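Local coordinates for NOL1/NOP2/sun family protein (PDB 3M4X) that probably methylates ribosomal RNA, joining a Rossmann-like methyltransferase domain to a C-terminal PUA-like domain that is likely to bind RNA, at residues I221-Y232 with F296-N306. Numbering follows the deposited sequence.
Sequences IKMLKNKGQLIY and FVAKLTFHGQN
F302 lays its ring against 221-225 where the ladder ends at the type II turn K225-G228, held by backbone hydrogen bonds from K227 N to F302 O (2.7 Å) and from F302 N to G228 O (2.9 Å). With CG anti to the backbone N (chi1 172°), the ring reaches back toward I221, whose CG2 meets F302 CE1 at 3.7 Å. L224 CB lies 3.8 Å from F302 CD2, and the K225 carbonyl oxygen lies in the ring plane at its edge. G304 N sits over the centre of one face. N226 ND2 donates an almost straight bond of 2.7 Å to G304 O, in its own amide plane but well above the carbonyl's.

Strand 228-232 pairs antiparallel with 296-302: L230 with L300, and Y232 with A298, each exchange two backbone hydrogen bonds. On the face of Q229 and T301, Q229 bends at chi2 (-143°), which brings its NE2 to a hydrogen bond of 2.8 Å with T301 OG1, a hydroxyl also hydrogen-bonded to E258. The I231 and K299 side chains lie side by side, pointing the same way, I231 CG1 nearest K299 CG. On the other face, the side chains of Y232 and F296 cross at about a right angle, Y232 CD2 lying 4.1 Å from F296 CE2, each near the plane at the other ring's edge.

Helix 95-101 packs on I231 and V297, and helix 243-252 on Y232, F296 and A298 across the sheet. Strand 295-302 lies between 228-234 and 255-258, antiparallel to both, the reversed strand characteristic of the Rossmann-like sheet of class I methyltransferases.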
ATOM      1  N   ILE A 221       4.091 -11.259 -15.667  1.00 29.83           N
ATOM      2  CA  ILE A 221       5.405 -11.366 -16.286  1.00 34.19           C
ATOM      3  C   ILE A 221       5.524 -10.570 -17.586  1.00 36.41           C
ATOM      4  O   ILE A 221       6.611 -10.073 -17.920  1.00 36.81           O
ATOM      5  CB  ILE A 221       5.817 -12.827 -16.513  1.00 43.46           C
ATOM      6  CG1 ILE A 221       5.983 -13.521 -15.167  1.00 51.56           C
ATOM      7  CG2 ILE A 221       7.122 -12.896 -17.267  1.00 46.11           C
ATOM      8  CD1 ILE A 221       6.734 -14.801 -15.240  1.00 55.64           C
ATOM      9  N   LYS A 222       4.413 -10.422 -18.304  1.00 29.74           N
ATOM     10  CA  LYS A 222       4.426  -9.622 -19.528  1.00 30.67           C
ATOM     11  C   LYS A 222       4.680  -8.123 -19.256  1.00 36.15           C
ATOM     12  O   LYS A 222       5.112  -7.365 -20.144  1.00 38.07           O
ATOM     13  CB  LYS A 222       3.124  -9.807 -20.307  1.00 29.57           C
ATOM     14  CG  LYS A 222       2.843 -11.241 -20.713  1.00 30.21           C
ATOM     15  CD  LYS A 222       1.673 -11.283 -21.672  1.00 37.77           C
ATOM     16  CE  LYS A 222       0.950 -12.613 -21.631  1.00 43.83           C
ATOM     17  NZ  LYS A 222      -0.385 -12.475 -22.302  1.00 46.80           N
HETATM   18  N   MSE A 223       4.424  -7.687 -18.029  1.00 28.99           N
HETATM   19  CA  MSE A 223       4.562  -6.270 -17.729  1.00 32.10           C
HETATM   20  C   MSE A 223       5.925  -5.874 -17.174  1.00 30.44           C
HETATM   21  O   MSE A 223       6.141  -4.728 -16.798  1.00 38.64           O
HETATM   22  CB  MSE A 223       3.415  -5.823 -16.834  1.00 37.68           C
HETATM   23  CG  MSE A 223       2.086  -5.989 -17.562  1.00 38.79           C
HETATM   24 SE   MSE A 223       0.558  -5.375 -16.554  1.00 51.81          SE
HETATM   25  CE  MSE A 223       0.266  -6.921 -15.348  1.00 28.39           C
ATOM     26  N   LEU A 224       6.850  -6.827 -17.175  1.00 32.56           N
ATOM     27  CA  LEU A 224       8.177  -6.640 -16.610  1.00 34.46           C
ATOM     28  C   LEU A 224       9.141  -6.126 -17.668  1.00 36.21           C
ATOM     29  O   LEU A 224       9.090  -6.568 -18.813  1.00 36.75           O
ATOM     30  CB  LEU A 224       8.701  -7.975 -16.090  1.00 33.63           C
ATOM     31  CG  LEU A 224       8.993  -8.256 -14.618  1.00 39.53           C
ATOM     32  CD1 LEU A 224       8.740  -7.066 -13.685  1.00 31.84           C
ATOM     33  CD2 LEU A 224       8.238  -9.512 -14.167  1.00 36.29           C
ATOM     34  N   LYS A 225      10.014  -5.190 -17.289  1.00 29.18           N
ATOM     35  CA  LYS A 225      11.094  -4.779 -18.173  1.00 32.60           C
ATOM     36  C   LYS A 225      12.128  -5.885 -18.155  1.00 31.37           C
ATOM     37  O   LYS A 225      12.082  -6.761 -17.307  1.00 35.39           O
ATOM     38  CB  LYS A 225      11.752  -3.483 -17.692  1.00 33.66           C
ATOM     39  CG  LYS A 225      10.889  -2.234 -17.751  1.00 36.09           C
ATOM     40  CD  LYS A 225      11.560  -1.086 -16.992  1.00 35.13           C
ATOM     41  CE  LYS A 225      13.006  -0.851 -17.466  1.00 34.88           C
ATOM     42  NZ  LYS A 225      13.698   0.170 -16.613  1.00 34.67           N
ATOM     43  N   ASN A 226      13.071  -5.841 -19.085  1.00 30.09           N
ATOM     44  CA  ASN A 226      14.233  -6.702 -18.987  1.00 32.30           C
ATOM     45  C   ASN A 226      14.954  -6.398 -17.680  1.00 34.83           C
ATOM     46  O   ASN A 226      15.262  -5.226 -17.395  1.00 25.88           O
ATOM     47  CB  ASN A 226      15.188  -6.457 -20.163  1.00 33.60           C
ATOM     48  CG  ASN A 226      16.403  -7.377 -20.133  1.00 34.97           C
ATOM     49  OD1 ASN A 226      17.498  -6.955 -19.780  1.00 38.93           O
ATOM     50  ND2 ASN A 226      16.208  -8.643 -20.498  1.00 28.37           N
ATOM     51  N   LYS A 227      15.225  -7.453 -16.908  1.00 33.15           N
ATOM     52  CA  LYS A 227      15.881  -7.371 -15.594  1.00 32.42           C
ATOM     53  C   LYS A 227      14.967  -6.759 -14.524  1.00 38.00           C
ATOM     54  O   LYS A 227      15.407  -6.423 -13.425  1.00 38.93           O
ATOM     55  CB  LYS A 227      17.241  -6.655 -15.668  1.00 37.81           C
ATOM     56  CG  LYS A 227      18.355  -7.520 -16.290  1.00 45.22           C
ATOM     57  CD  LYS A 227      19.659  -6.747 -16.511  1.00 48.33           C
ATOM     58  CE  LYS A 227      20.113  -6.833 -17.992  1.00 83.22           C
ATOM     59  NZ  LYS A 227      21.514  -6.351 -18.271  1.00 78.82           N
ATOM     60  N   GLY A 228      13.688  -6.626 -14.857  1.00 37.32           N
ATOM     61  CA  GLY A 228      12.694  -6.210 -13.892  1.00 32.21           C
ATOM     62  C   GLY A 228      12.554  -7.287 -12.833  1.00 36.79           C
ATOM     63  O   GLY A 228      12.910  -8.453 -13.046  1.00 31.43           O
ATOM     64  N   GLN A 229      12.027  -6.904 -11.680  1.00 35.01           N
ATOM     65  CA  GLN A 229      11.926  -7.844 -10.581  1.00 34.35           C
ATOM     66  C   GLN A 229      10.493  -8.140 -10.235  1.00 31.54           C
ATOM     67  O   GLN A 229       9.623  -7.268 -10.282  1.00 33.11           O
ATOM     68  CB  GLN A 229      12.714  -7.353  -9.366  1.00 37.17           C
ATOM     69  CG  GLN A 229      14.182  -7.134  -9.700  1.00 42.50           C
ATOM     70  CD  GLN A 229      15.095  -7.521  -8.560  1.00 51.07           C
ATOM     71  OE1 GLN A 229      15.217  -6.797  -7.570  1.00 43.64           O
ATOM     72  NE2 GLN A 229      15.738  -8.676  -8.688  1.00 56.88           N
ATOM     73  N   LEU A 230      10.266  -9.403  -9.915  1.00 29.43           N
ATOM     74  CA  LEU A 230       8.962  -9.900  -9.533  1.00 30.14           C
ATOM     75  C   LEU A 230       9.027 -10.406  -8.113  1.00 33.38           C
ATOM     76  O   LEU A 230       9.861 -11.254  -7.775  1.00 33.21           O
ATOM     77  CB  LEU A 230       8.574 -11.063 -10.433  1.00 34.30           C
ATOM     78  CG  LEU A 230       7.372 -11.865  -9.962  1.00 32.86           C
ATOM     79  CD1 LEU A 230       6.130 -11.012 -10.053  1.00 35.19           C
ATOM     80  CD2 LEU A 230       7.245 -13.083 -10.825  1.00 37.29           C
ATOM     81  N   ILE A 231       8.151  -9.874  -7.275  1.00 33.53           N
ATOM     82  CA  ILE A 231       8.002 -10.372  -5.929  1.00 32.19           C
ATOM     83  C   ILE A 231       6.647 -11.086  -5.824  1.00 35.31           C
ATOM     84  O   ILE A 231       5.599 -10.481  -6.082  1.00 37.26           O
ATOM     85  CB  ILE A 231       8.117  -9.248  -4.879  1.00 30.76           C
ATOM     86  CG1 ILE A 231       9.554  -8.713  -4.785  1.00 32.02           C
ATOM     87  CG2 ILE A 231       7.682  -9.761  -3.507  1.00 32.47           C
ATOM     88  CD1 ILE A 231       9.933  -7.677  -5.838  1.00 30.60           C
ATOM     89  N   TYR A 232       6.681 -12.373  -5.476  1.00 26.46           N
ATOM     90  CA  TYR A 232       5.468 -13.181  -5.311  1.00 26.93           C
ATOM     91  C   TYR A 232       5.247 -13.558  -3.857  1.00 29.75           C
ATOM     92  O   TYR A 232       6.176 -13.964  -3.156  1.00 32.23           O
ATOM     93  CB  TYR A 232       5.565 -14.468  -6.128  1.00 33.55           C
ATOM     94  CG  TYR A 232       4.415 -15.442  -5.923  1.00 30.52           C
ATOM     95  CD1 TYR A 232       3.179 -15.208  -6.499  1.00 29.48           C
ATOM     96  CD2 TYR A 232       4.577 -16.606  -5.168  1.00 31.45           C
ATOM     97  CE1 TYR A 232       2.133 -16.091  -6.341  1.00 29.94           C
ATOM     98  CE2 TYR A 232       3.526 -17.509  -4.994  1.00 32.53           C
ATOM     99  CZ  TYR A 232       2.304 -17.247  -5.594  1.00 37.06           C
ATOM    100  OH  TYR A 232       1.236 -18.119  -5.450  1.00 33.92           O
ATOM    101  N   PHE A 296       4.433 -16.657   2.663  1.00 36.38           N
ATOM    102  CA  PHE A 296       5.462 -17.120   1.753  1.00 34.86           C
ATOM    103  C   PHE A 296       5.838 -15.942   0.854  1.00 31.58           C
ATOM    104  O   PHE A 296       4.958 -15.244   0.364  1.00 32.92           O
ATOM    105  CB  PHE A 296       4.911 -18.276   0.910  1.00 30.94           C
ATOM    106  CG  PHE A 296       5.855 -18.774  -0.130  1.00 31.48           C
ATOM    107  CD1 PHE A 296       6.889 -19.642   0.209  1.00 32.45           C
ATOM    108  CD2 PHE A 296       5.696 -18.406  -1.463  1.00 34.12           C
ATOM    109  CE1 PHE A 296       7.759 -20.124  -0.761  1.00 32.24           C
ATOM    110  CE2 PHE A 296       6.561 -18.881  -2.442  1.00 26.09           C
ATOM    111  CZ  PHE A 296       7.589 -19.737  -2.090  1.00 34.40           C
ATOM    112  N   VAL A 297       7.132 -15.711   0.655  1.00 31.42           N
ATOM    113  CA  VAL A 297       7.588 -14.683  -0.274  1.00 35.06           C
ATOM    114  C   VAL A 297       8.761 -15.134  -1.122  1.00 36.00           C
ATOM    115  O   VAL A 297       9.648 -15.829  -0.643  1.00 32.42           O
ATOM    116  CB  VAL A 297       8.020 -13.376   0.432  1.00 40.20           C
ATOM    117  CG1 VAL A 297       8.322 -12.308  -0.617  1.00 36.07           C
ATOM    118  CG2 VAL A 297       6.932 -12.891   1.322  1.00 49.83           C
ATOM    119  N   ALA A 298       8.773 -14.705  -2.382  1.00 37.64           N
ATOM    120  CA  ALA A 298       9.872 -15.001  -3.288  1.00 33.57           C
ATOM    121  C   ALA A 298      10.197 -13.779  -4.151  1.00 30.30           C
ATOM    122  O   ALA A 298       9.300 -13.024  -4.551  1.00 31.63           O
ATOM    123  CB  ALA A 298       9.516 -16.212  -4.164  1.00 35.19           C
ATOM    124  N   LYS A 299      11.479 -13.562  -4.416  1.00 33.93           N
ATOM    125  CA  LYS A 299      11.891 -12.491  -5.330  1.00 33.72           C
ATOM    126  C   LYS A 299      12.607 -13.082  -6.543  1.00 33.96           C
ATOM    127  O   LYS A 299      13.522 -13.879  -6.392  1.00 36.46           O
ATOM    128  CB  LYS A 299      12.804 -11.480  -4.634  1.00 36.46           C
ATOM    129  CG  LYS A 299      13.257 -10.347  -5.543  1.00 43.89           C
ATOM    130  CD  LYS A 299      13.947  -9.222  -4.762  1.00 45.30           C
ATOM    131  CE  LYS A 299      15.254  -9.706  -4.167  1.00 44.55           C
ATOM    132  NZ  LYS A 299      16.102  -8.612  -3.621  1.00 41.71           N
ATOM    133  N   LEU A 300      12.193 -12.683  -7.740  1.00 34.23           N
ATOM    134  CA  LEU A 300      12.793 -13.196  -8.969  1.00 37.44           C
ATOM    135  C   LEU A 300      13.182 -12.071  -9.904  1.00 38.58           C
ATOM    136  O   LEU A 300      12.590 -10.997  -9.865  1.00 33.66           O
ATOM    137  CB  LEU A 300      11.812 -14.130  -9.696  1.00 33.06           C
ATOM    138  CG  LEU A 300      11.375 -15.323  -8.839  1.00 36.99           C
ATOM    139  CD1 LEU A 300       9.965 -15.101  -8.280  1.00 33.12           C
ATOM    140  CD2 LEU A 300      11.458 -16.621  -9.648  1.00 35.32           C
ATOM    141  N   THR A 301      14.174 -12.333 -10.750  1.00 35.97           N
ATOM    142  CA  THR A 301      14.539 -11.425 -11.810  1.00 32.48           C
ATOM    143  C   THR A 301      14.108 -12.000 -13.159  1.00 38.14           C
ATOM    144  O   THR A 301      14.336 -13.175 -13.453  1.00 33.18           O
ATOM    145  CB  THR A 301      16.049 -11.184 -11.838  1.00 33.18           C
ATOM    146  OG1 THR A 301      16.469 -10.556 -10.625  1.00 26.89           O
ATOM    147  CG2 THR A 301      16.416 -10.290 -12.998  1.00 33.09           C
ATOM    148  N   PHE A 302      13.478 -11.168 -13.977  1.00 34.43           N
ATOM    149  CA  PHE A 302      13.075 -11.565 -15.322  1.00 34.72           C
ATOM    150  C   PHE A 302      14.146 -11.156 -16.338  1.00 37.21           C
ATOM    151  O   PHE A 302      14.595 -10.013 -16.336  1.00 30.87           O
ATOM    152  CB  PHE A 302      11.736 -10.899 -15.655  1.00 33.33           C
ATOM    153  CG  PHE A 302      11.298 -11.060 -17.074  1.00 35.55           C
ATOM    154  CD1 PHE A 302      10.852 -12.287 -17.543  1.00 36.61           C
ATOM    155  CD2 PHE A 302      11.317  -9.974 -17.943  1.00 37.71           C
ATOM    156  CE1 PHE A 302      10.422 -12.434 -18.850  1.00 34.02           C
ATOM    157  CE2 PHE A 302      10.909 -10.118 -19.248  1.00 38.97           C
ATOM    158  CZ  PHE A 302      10.456 -11.352 -19.703  1.00 39.60           C
ATOM    159  N   HIS A 303      14.554 -12.086 -17.204  1.00 30.20           N
ATOM    160  CA  HIS A 303      15.634 -11.815 -18.155  1.00 29.07           C
ATOM    161  C   HIS A 303      15.193 -11.795 -19.610  1.00 31.33           C
ATOM    162  O   HIS A 303      16.015 -11.645 -20.523  1.00 30.89           O
ATOM    163  CB  HIS A 303      16.778 -12.809 -17.951  1.00 30.05           C
ATOM    164  CG  HIS A 303      17.347 -12.770 -16.567  1.00 32.05           C
ATOM    165  ND1 HIS A 303      18.362 -11.912 -16.206  1.00 37.01           N
ATOM    166  CD2 HIS A 303      17.009 -13.449 -15.445  1.00 32.11           C
ATOM    167  CE1 HIS A 303      18.642 -12.077 -14.925  1.00 40.65           C
ATOM    168  NE2 HIS A 303      17.834 -13.004 -14.441  1.00 42.58           N
ATOM    169  N   GLY A 304      13.896 -11.944 -19.833  1.00 32.09           N
ATOM    170  CA  GLY A 304      13.376 -11.901 -21.184  1.00 32.64           C
ATOM    171  C   GLY A 304      13.233 -10.467 -21.654  1.00 36.11           C
ATOM    172  O   GLY A 304      13.706  -9.527 -20.998  1.00 37.01           O
ATOM    173  N   GLN A 305      12.567 -10.292 -22.786  1.00 35.48           N
ATOM    174  CA  GLN A 305      12.360  -8.964 -23.348  1.00 44.63           C
ATOM    175  C   GLN A 305      10.936  -8.911 -23.869  1.00 45.59           C
ATOM    176  O   GLN A 305      10.657  -9.407 -24.962  1.00 47.75           O
ATOM    177  CB  GLN A 305      13.347  -8.736 -24.497  1.00 48.74           C
ATOM    178  CG  GLN A 305      14.076  -7.423 -24.480  1.00 60.61           C
ATOM    179  CD  GLN A 305      13.214  -6.282 -24.960  1.00 68.70           C
ATOM    180  OE1 GLN A 305      12.287  -5.855 -24.267  1.00 69.03           O
ATOM    181  NE2 GLN A 305      13.513  -5.778 -26.158  1.00 69.99           N
ATOM    182  N   ASN A 306      10.031  -8.322 -23.095  1.00 38.88           N
ATOM    183  CA  ASN A 306       8.622  -8.319 -23.474  1.00 39.49           C
ATOM    184  C   ASN A 306       8.266  -7.403 -24.640  1.00 45.07           C
ATOM    185  O   ASN A 306       8.908  -6.378 -24.859  1.00 43.80           O
ATOM    186  CB  ASN A 306       7.735  -8.013 -22.279  1.00 38.04           C
ATOM    187  CG  ASN A 306       7.645  -9.173 -21.322  1.00 41.72           C
ATOM    188  OD1 ASN A 306       7.980  -9.053 -20.138  1.00 45.15           O
ATOM    189  ND2 ASN A 306       7.205 -10.314 -21.829  1.00 40.77           N
TER
HETATM  190  O   HOH W   1      10.588  -6.644 -21.214  1.00 42.29           O